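Local coordinates for outer membrane associated protein (Francisella tularensis subsp. tularensis, PDB 6U83) that carries an OmpA-like domain that binds D-alanine and probably tethers the outer membrane to peptidoglycan from the periplasmic side, and as a whole may act as a porin, at residues Thr42-Ala47 with Tyr59-Lys63. Residues are numbered along the deposited sequence.
Sequences TEDGVA and YLDTK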
# COMPACT_ATOMS: atom_id res chain seq x y z
N THR A 42 11.58 -2.73 3.87
CA THR A 42 12.24 -1.87 2.90
C THR A 42 11.91 -0.42 3.19
O THR A 42 10.75 -0.08 3.46
CB THR A 42 11.77 -2.22 1.49
OG1 THR A 42 10.34 -2.13 1.44
CG2 THR A 42 12.20 -3.63 1.11
N GLU A 43 12.92 0.45 3.12
CA GLU A 43 12.67 1.88 3.23
C GLU A 43 12.35 2.51 1.87
O GLU A 43 12.51 3.72 1.70
CB GLU A 43 13.86 2.59 3.88
CG GLU A 43 13.44 3.86 4.63
CD GLU A 43 14.41 4.25 5.73
OE1 GLU A 43 14.91 5.39 5.70
OE2 GLU A 43 14.67 3.41 6.62
N ASP A 44 11.93 1.70 0.91
CA ASP A 44 11.50 2.17 -0.39
C ASP A 44 10.03 1.80 -0.58
O ASP A 44 9.53 0.86 0.05
CB ASP A 44 12.34 1.53 -1.52
CG ASP A 44 13.81 1.96 -1.48
OD1 ASP A 44 14.18 2.78 -0.61
OD2 ASP A 44 14.59 1.47 -2.33
N GLY A 45 9.34 2.55 -1.43
CA GLY A 45 7.98 2.17 -1.79
C GLY A 45 7.98 0.88 -2.60
O GLY A 45 8.80 0.69 -3.51
N VAL A 46 7.06 -0.03 -2.27
CA VAL A 46 7.00 -1.31 -2.97
C VAL A 46 5.56 -1.77 -3.14
O VAL A 46 4.67 -1.45 -2.35
CB VAL A 46 7.81 -2.42 -2.25
CG1 VAL A 46 6.99 -3.04 -1.11
CG2 VAL A 46 8.26 -3.47 -3.26
N ALA A 47 5.34 -2.53 -4.21
CA ALA A 47 4.14 -3.31 -4.44
C ALA A 47 4.58 -4.71 -4.85
O ALA A 47 5.38 -4.86 -5.78
CB ALA A 47 3.25 -2.67 -5.52
N TYR A 59 0.20 -6.49 -2.38
CA TYR A 59 0.39 -5.55 -1.29
C TYR A 59 1.01 -4.27 -1.82
O TYR A 59 1.74 -4.28 -2.82
CB TYR A 59 1.30 -6.13 -0.21
CG TYR A 59 0.75 -7.36 0.40
CD1 TYR A 59 0.95 -8.60 -0.19
CD2 TYR A 59 0.02 -7.29 1.57
CE1 TYR A 59 0.44 -9.74 0.39
CE2 TYR A 59 -0.50 -8.43 2.15
CZ TYR A 59 -0.29 -9.65 1.56
OH TYR A 59 -0.81 -10.78 2.14
N LEU A 60 0.73 -3.17 -1.13
CA LEU A 60 1.31 -1.86 -1.41
C LEU A 60 1.84 -1.29 -0.11
O LEU A 60 1.10 -1.17 0.87
CB LEU A 60 0.26 -0.93 -2.01
CG LEU A 60 0.67 0.52 -2.23
CD1 LEU A 60 1.30 0.65 -3.59
CD2 LEU A 60 -0.56 1.42 -2.11
N ASP A 61 3.13 -0.95 -0.10
CA ASP A 61 3.76 -0.28 1.04
C ASP A 61 4.48 0.94 0.50
O ASP A 61 5.63 0.84 0.04
CB ASP A 61 4.68 -1.23 1.80
CG ASP A 61 5.16 -0.64 3.12
OD1 ASP A 61 4.94 0.56 3.33
OD2 ASP A 61 5.74 -1.37 3.94
N THR A 62 3.80 2.08 0.52
CA THR A 62 4.36 3.35 0.09
C THR A 62 4.91 4.10 1.30
O THR A 62 4.21 4.25 2.31
CB THR A 62 3.27 4.19 -0.60
OG1 THR A 62 2.88 3.56 -1.83
CG2 THR A 62 3.76 5.58 -0.88
N LYS A 63 6.15 4.56 1.19
CA LYS A 63 6.84 5.22 2.29
C LYS A 63 6.85 6.73 2.08
O LYS A 63 6.72 7.22 0.96
CB LYS A 63 8.28 4.70 2.41
CG LYS A 63 8.38 3.20 2.50
CD LYS A 63 8.36 2.72 3.92
CE LYS A 63 7.82 1.32 3.97
NZ LYS A 63 7.94 0.74 5.31
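Lys63, Val46 and Asp61 lose the most surface at the open end of the hairpin of strands 46-52 and 55-63 in the OmpA-like domain, where the loop leading into it also packs on Lys63. Val46 and Asp61 are an antiparallel hydrogen-bonded pair: Val46 N donates to Asp61 O at 2.9 Å, and Asp61 N returns a nearly linear bond to Val46 O at 2.8 Å. Their side chains share one face of the sheet, Val46 CG1 lying 4.1 Å from Asp61 CB. On the other face, in the next, non-hydrogen-bonded pair, Ala47 CB meets Leu60 CD1 at 4.3 Å, and Leu60 continues onto helix 73-89; strand 55-63 also pairs with strand 161-172. CA-H...O contacts flank the hydrogen-bonded pair, among them Gly45 CA to Asp61 O at 3.3 Å.

Beyond Gly45 the chain leaves the ladder, and Lys63 fills the curve of the loop, with Asp44 O 3.6 Å from Lys63 CG and Thr42 O 3.3 Å from Lys63 CE. Lys63 NZ and Asp61 OD2, 3.3 Å apart, form a salt bridge whose hydrogen bond is weak; the ammonium also hydrogen-bonds the carbonyl oxygens of Arg158, its strongest partner, and Asn40. The main-chain bonds of Val46 and Asp61 thus set the register at this end of the hairpin, while buried Lys63, its charge offset by Asp61, links the sheet to the incoming loop through Asn40 and to the chain before strand 161-172 through Arg158.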